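Local structure of Ufm1-specific protease (Caenorhabditis elegans, 5EJJ) at residues A[396-408]-A[487-501]. The protein cleaves the peptide bond at the C-terminal glycine of the ubiquitin-like modifier ufm-1, acting as a thiol protease that removes it from target proteins. Numbering follows the deposited sequence.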
loop_
_atom_site.group_PDB
_atom_site.type_symbol
_atom_site.label_atom_id
_atom_site.label_comp_id
_atom_site.label_asym_id
_atom_site.label_seq_id
_atom_site.Cartn_x
_atom_site.Cartn_y
_atom_site.Cartn_z
ATOM N N CYS A 396 -27.332 1.341 11.331
ATOM C CA CYS A 396 -26.068 1.558 12.059
ATOM C C CYS A 396 -25.098 0.362 12.068
ATOM O O CYS A 396 -23.899 0.517 11.842
ATOM C CB CYS A 396 -26.304 2.106 13.489
ATOM S SG CYS A 396 -27.337 1.139 14.671
ATOM N N ALA A 397 -25.624 -0.831 12.292
ATOM C CA ALA A 397 -24.776 -2.006 12.363
ATOM C C ALA A 397 -24.440 -2.535 10.982
ATOM O O ALA A 397 -23.419 -3.186 10.805
ATOM C CB ALA A 397 -25.431 -3.087 13.200
ATOM N N TYR A 398 -25.303 -2.273 10.008
ATOM C CA TYR A 398 -25.027 -2.672 8.630
ATOM C C TYR A 398 -23.759 -1.979 8.153
ATOM O O TYR A 398 -22.878 -2.584 7.541
ATOM C CB TYR A 398 -26.168 -2.249 7.708
ATOM C CG TYR A 398 -27.397 -3.110 7.766
ATOM C CD1 TYR A 398 -28.541 -2.666 8.405
ATOM C CD2 TYR A 398 -27.422 -4.359 7.157
ATOM C CE1 TYR A 398 -29.671 -3.447 8.451
ATOM C CE2 TYR A 398 -28.541 -5.148 7.192
ATOM C CZ TYR A 398 -29.667 -4.686 7.844
ATOM O OH TYR A 398 -30.800 -5.458 7.892
ATOM N N ARG A 399 -23.700 -0.686 8.440
ATOM C CA ARG A 399 -22.584 0.148 8.054
ATOM C C ARG A 399 -21.278 -0.369 8.650
ATOM O O ARG A 399 -20.268 -0.460 7.944
ATOM C CB ARG A 399 -22.853 1.601 8.466
ATOM C CG ARG A 399 -24.109 2.178 7.824
ATOM C CD ARG A 399 -24.225 1.686 6.388
ATOM N NE ARG A 399 -25.114 2.496 5.562
ATOM C CZ ARG A 399 -25.070 2.517 4.232
ATOM N NH1 ARG A 399 -24.169 1.790 3.582
ATOM N NH2 ARG A 399 -25.912 3.284 3.551
ATOM N N SER A 400 -21.299 -0.717 9.938
ATOM C CA SER A 400 -20.116 -1.275 10.586
ATOM C C SER A 400 -19.751 -2.600 9.962
ATOM O O SER A 400 -18.578 -2.967 9.898
ATOM C CB SER A 400 -20.337 -1.471 12.079
ATOM O OG SER A 400 -20.172 -0.243 12.742
ATOM N N PHE A 401 -20.765 -3.322 9.511
ATOM C CA PHE A 401 -20.532 -4.578 8.831
ATOM C C PHE A 401 -19.799 -4.292 7.534
ATOM O O PHE A 401 -18.858 -4.996 7.166
ATOM C CB PHE A 401 -21.849 -5.276 8.528
ATOM C CG PHE A 401 -21.700 -6.441 7.630
ATOM C CD1 PHE A 401 -21.280 -7.665 8.132
ATOM C CD2 PHE A 401 -21.957 -6.320 6.286
ATOM C CE1 PHE A 401 -21.134 -8.761 7.312
ATOM C CE2 PHE A 401 -21.807 -7.409 5.452
ATOM C CZ PHE A 401 -21.391 -8.638 5.969
ATOM N N GLN A 402 -20.248 -3.246 6.851
ATOM C CA GLN A 402 -19.661 -2.831 5.585
ATOM C C GLN A 402 -18.204 -2.379 5.748
ATOM O O GLN A 402 -17.321 -2.782 4.973
ATOM C CB GLN A 402 -20.528 -1.750 4.928
ATOM C CG GLN A 402 -21.803 -2.302 4.291
ATOM C CD GLN A 402 -22.626 -1.224 3.621
ATOM O OE1 GLN A 402 -22.585 -0.063 4.030
ATOM N NE2 GLN A 402 -23.374 -1.597 2.577
ATOM N N THR A 403 -17.955 -1.555 6.761
ATOM C CA THR A 403 -16.591 -1.213 7.116
ATOM C C THR A 403 -15.757 -2.476 7.317
ATOM O O THR A 403 -14.763 -2.666 6.644
ATOM C CB THR A 403 -16.526 -0.335 8.359
ATOM O OG1 THR A 403 -17.120 0.939 8.076
ATOM C CG2 THR A 403 -15.079 -0.141 8.781
ATOM N N ILE A 404 -16.173 -3.367 8.201
ATOM C CA ILE A 404 -15.428 -4.609 8.387
ATOM C C ILE A 404 -15.217 -5.329 7.061
ATOM O O ILE A 404 -14.193 -5.977 6.846
ATOM C CB ILE A 404 -16.124 -5.549 9.400
ATOM C CG1 ILE A 404 -16.188 -4.884 10.771
ATOM C CG2 ILE A 404 -15.395 -6.883 9.535
ATOM C CD1 ILE A 404 -16.958 -5.675 11.760
ATOM N N TRP A 405 -16.173 -5.200 6.151
ATOM C CA TRP A 405 -16.060 -5.906 4.882
ATOM C C TRP A 405 -14.973 -5.259 4.056
ATOM O O TRP A 405 -14.067 -5.937 3.563
ATOM C CB TRP A 405 -17.379 -5.908 4.102
ATOM C CG TRP A 405 -17.352 -6.822 2.901
ATOM C CD1 TRP A 405 -16.711 -6.598 1.724
ATOM C CD2 TRP A 405 -17.990 -8.102 2.770
ATOM N NE1 TRP A 405 -16.906 -7.651 0.867
ATOM C CE2 TRP A 405 -17.688 -8.590 1.486
ATOM C CE3 TRP A 405 -18.795 -8.875 3.610
ATOM C CZ2 TRP A 405 -18.156 -9.815 1.019
ATOM C CZ3 TRP A 405 -19.265 -10.094 3.141
ATOM C CH2 TRP A 405 -18.947 -10.548 1.856
ATOM N N SER A 406 -15.063 -3.941 3.924
ATOM C CA SER A 406 -14.112 -3.199 3.118
ATOM C C SER A 406 -12.679 -3.496 3.557
ATOM O O SER A 406 -11.771 -3.571 2.727
ATOM C CB SER A 406 -14.405 -1.705 3.182
ATOM O OG SER A 406 -13.868 -1.129 4.356
ATOM N N TRP A 407 -12.475 -3.695 4.854
ATOM C CA TRP A 407 -11.140 -4.032 5.331
ATOM C C TRP A 407 -10.678 -5.332 4.707
ATOM O O TRP A 407 -9.507 -5.480 4.392
ATOM C CB TRP A 407 -11.089 -4.126 6.852
ATOM C CG TRP A 407 -9.745 -4.435 7.430
ATOM C CD1 TRP A 407 -8.917 -3.564 8.053
ATOM C CD2 TRP A 407 -9.086 -5.713 7.473
ATOM N NE1 TRP A 407 -7.774 -4.206 8.472
ATOM C CE2 TRP A 407 -7.855 -5.527 8.123
ATOM C CE3 TRP A 407 -9.410 -6.992 7.018
ATOM C CZ2 TRP A 407 -6.957 -6.566 8.332
ATOM C CZ3 TRP A 407 -8.499 -8.027 7.226
ATOM C CH2 TRP A 407 -7.298 -7.806 7.879
ATOM N N PHE A 408 -11.591 -6.276 4.512
ATOM C CA PHE A 408 -11.204 -7.565 3.938
ATOM C C PHE A 408 -10.847 -7.531 2.432
ATOM O O PHE A 408 -10.062 -8.371 1.956
ATOM C CB PHE A 408 -12.229 -8.661 4.278
ATOM C CG PHE A 408 -12.027 -9.269 5.643
ATOM C CD1 PHE A 408 -12.708 -8.771 6.747
ATOM C CD2 PHE A 408 -11.136 -10.326 5.824
ATOM C CE1 PHE A 408 -12.506 -9.320 8.004
ATOM C CE2 PHE A 408 -10.924 -10.882 7.083
ATOM C CZ PHE A 408 -11.605 -10.376 8.174
ATOM N N SER A 487 -4.911 -9.892 14.971
ATOM C CA SER A 487 -5.868 -9.977 13.892
ATOM C C SER A 487 -5.976 -8.613 13.207
ATOM O O SER A 487 -6.203 -8.528 12.001
ATOM C CB SER A 487 -7.221 -10.464 14.428
ATOM O OG SER A 487 -7.079 -11.726 15.070
ATOM N N GLY A 488 -5.796 -7.551 13.986
ATOM C CA GLY A 488 -5.767 -6.192 13.470
ATOM C C GLY A 488 -6.932 -5.721 12.615
ATOM O O GLY A 488 -6.777 -4.799 11.824
ATOM N N THR A 489 -8.095 -6.343 12.778
ATOM C CA THR A 489 -9.313 -5.958 12.052
ATOM C C THR A 489 -10.164 -4.953 12.816
ATOM O O THR A 489 -10.087 -4.880 14.046
ATOM C CB THR A 489 -10.170 -7.173 11.813
ATOM O OG1 THR A 489 -10.278 -7.907 13.047
ATOM C CG2 THR A 489 -9.522 -8.052 10.767
ATOM N N PRO A 490 -10.985 -4.173 12.098
ATOM C CA PRO A 490 -11.816 -3.237 12.859
ATOM C C PRO A 490 -12.803 -4.045 13.696
ATOM O O PRO A 490 -13.183 -5.164 13.322
ATOM C CB PRO A 490 -12.551 -2.432 11.777
ATOM C CG PRO A 490 -11.890 -2.794 10.475
ATOM C CD PRO A 490 -11.313 -4.164 10.666
ATOM N N VAL A 491 -13.188 -3.493 14.839
ATOM C CA VAL A 491 -14.036 -4.203 15.785
ATOM C C VAL A 491 -15.418 -3.578 15.811
ATOM O O VAL A 491 -15.555 -2.355 15.949
ATOM C CB VAL A 491 -13.413 -4.180 17.195
ATOM C CG1 VAL A 491 -14.429 -4.545 18.252
ATOM C CG2 VAL A 491 -12.222 -5.121 17.243
ATOM N N MET A 492 -16.441 -4.414 15.646
ATOM C CA MET A 492 -17.795 -3.933 15.836
ATOM C C MET A 492 -18.208 -4.115 17.288
ATOM O O MET A 492 -18.209 -5.234 17.831
ATOM C CB MET A 492 -18.788 -4.612 14.904
ATOM C CG MET A 492 -20.246 -4.209 15.183
ATOM S SD MET A 492 -21.187 -5.279 16.329
ATOM C CE MET A 492 -22.760 -4.426 16.282
ATOM N N ILE A 493 -18.532 -2.981 17.908
ATOM C CA ILE A 493 -18.985 -2.937 19.290
ATOM C C ILE A 493 -20.510 -2.840 19.275
ATOM O O ILE A 493 -21.095 -1.904 18.705
ATOM C CB ILE A 493 -18.301 -1.770 20.083
ATOM C CG1 ILE A 493 -18.790 -1.696 21.527
ATOM C CG2 ILE A 493 -18.522 -0.435 19.411
ATOM C CD1 ILE A 493 -18.245 -2.748 22.401
ATOM N N GLY A 494 -21.141 -3.859 19.860
ATOM C CA GLY A 494 -22.589 -3.940 19.954
ATOM C C GLY A 494 -23.076 -3.179 21.165
ATOM O O GLY A 494 -23.202 -3.736 22.262
ATOM N N GLY A 495 -23.336 -1.889 20.955
ATOM C CA GLY A 495 -23.845 -1.012 21.994
ATOM C C GLY A 495 -25.240 -1.449 22.326
ATOM O O GLY A 495 -25.717 -2.428 21.750
ATOM N N ASN A 496 -25.934 -0.762 23.220
ATOM C CA ASN A 496 -27.269 -1.286 23.474
ATOM C C ASN A 496 -28.344 -0.929 22.445
ATOM O O ASN A 496 -28.948 -1.827 21.840
ATOM C CB ASN A 496 -27.688 -1.187 24.937
ATOM C CG ASN A 496 -27.069 -2.309 25.766
ATOM O OD1 ASN A 496 -27.760 -3.149 26.353
ATOM N ND2 ASN A 496 -25.740 -2.339 25.785
ATOM N N MET A 497 -28.554 0.353 22.192
ATOM C CA MET A 497 -29.439 0.689 21.091
ATOM C C MET A 497 -28.637 0.943 19.817
ATOM O O MET A 497 -29.193 0.996 18.717
ATOM C CB MET A 497 -30.343 1.873 21.448
ATOM C CG MET A 497 -31.478 1.522 22.441
ATOM S SD MET A 497 -32.539 0.104 22.013
ATOM C CE MET A 497 -33.735 0.191 23.330
ATOM N N LEU A 498 -27.319 1.058 19.976
ATOM C CA LEU A 498 -26.441 1.556 18.917
ATOM C C LEU A 498 -25.287 0.625 18.544
ATOM O O LEU A 498 -24.937 -0.282 19.290
ATOM C CB LEU A 498 -25.891 2.926 19.319
ATOM C CG LEU A 498 -26.976 4.001 19.363
ATOM C CD1 LEU A 498 -26.430 5.328 19.873
ATOM C CD2 LEU A 498 -27.606 4.149 17.972
ATOM N N ALA A 499 -24.707 0.861 17.371
ATOM C CA ALA A 499 -23.559 0.085 16.902
ATOM C C ALA A 499 -22.439 1.017 16.464
ATOM O O ALA A 499 -22.683 1.982 15.735
ATOM C CB ALA A 499 -23.963 -0.834 15.750
ATOM N N HIS A 500 -21.219 0.741 16.927
ATOM C CA HIS A 500 -20.037 1.511 16.529
ATOM C C HIS A 500 -18.900 0.583 16.058
ATOM O O HIS A 500 -18.904 -0.628 16.333
ATOM C CB HIS A 500 -19.533 2.386 17.686
ATOM C CG HIS A 500 -20.489 3.463 18.111
ATOM N ND1 HIS A 500 -21.680 3.704 17.474
ATOM C CD2 HIS A 500 -20.404 4.371 19.114
ATOM C CE1 HIS A 500 -22.302 4.714 18.068
ATOM N NE2 HIS A 500 -21.546 5.136 19.059
ATOM N N THR A 501 -17.928 1.148 15.342
ATOM C CA THR A 501 -16.722 0.402 15.002
ATOM C C THR A 501 -15.543 0.917 15.824
ATOM O O THR A 501 -15.349 2.127 15.948
ATOM C CB THR A 501 -16.386 0.497 13.512
ATOM O OG1 THR A 501 -17.595 0.574 12.742
ATOM C CG2 THR A 501 -15.595 -0.723 13.086
#
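Thr-489 sets its methyl group over one face of the Trp-407 indole, CG2 standing 3.6 Å from the centroid of the six-membered ring and only 10° off its normal, a CH-pi contact. The hydroxyl of Thr-489 turns elsewhere, bonded to the carbonyl of Pro-557. Pro-490 continues the cover on the same indole, its CD lying over the five-membered ring and 3.6 Å from Trp-407 CD1. With CG anti to the backbone N (chi1 -179°), the indole reaches from the helix across both residues. Losing the indole to an alanine here is likely to leave the Thr-489 methyl and the Pro-490 ring without their aromatic face and open a gap near the C-terminal end of helix 396-409.

Further along, Met-492 on strand 491-494 presents CB to the end of Ile-404, 3.8 Å from its CD1, and its CG to Ser-400 CB, while the bent chain carries CE toward the methyl of Ala-397. Strand 499-501, antiparallel to 491-494, approaches the helix axis more closely, at 7.2 Å against 8.7 Å. Small residues suit this approach: Ala-499 CB meets Ala-397 CB at 3.7 Å, and the sulfur of Cys-396 lies beside it, SG 3.8 Å from Ala-499 N. At Thr-501 the apolar seam turns polar, OG1 sharing a 2.7 Å hydrogen bond with Ser-400 OG.

Such packing of the cysteine-bearing helix on a beta-sheet is the core arrangement of papain-like (clan CA) proteases. Cys-396, the inferred nucleophile, lies close to His-522, likewise an inferred active-site residue. The contact's chemistry, mostly apolar with one hydrogen bond between two buried hydroxyls, either possibly the donor, implies a helix held along its length, by the indole on residues 489-490 and by close packing on the strands, consistent with a fixed position for the cysteine.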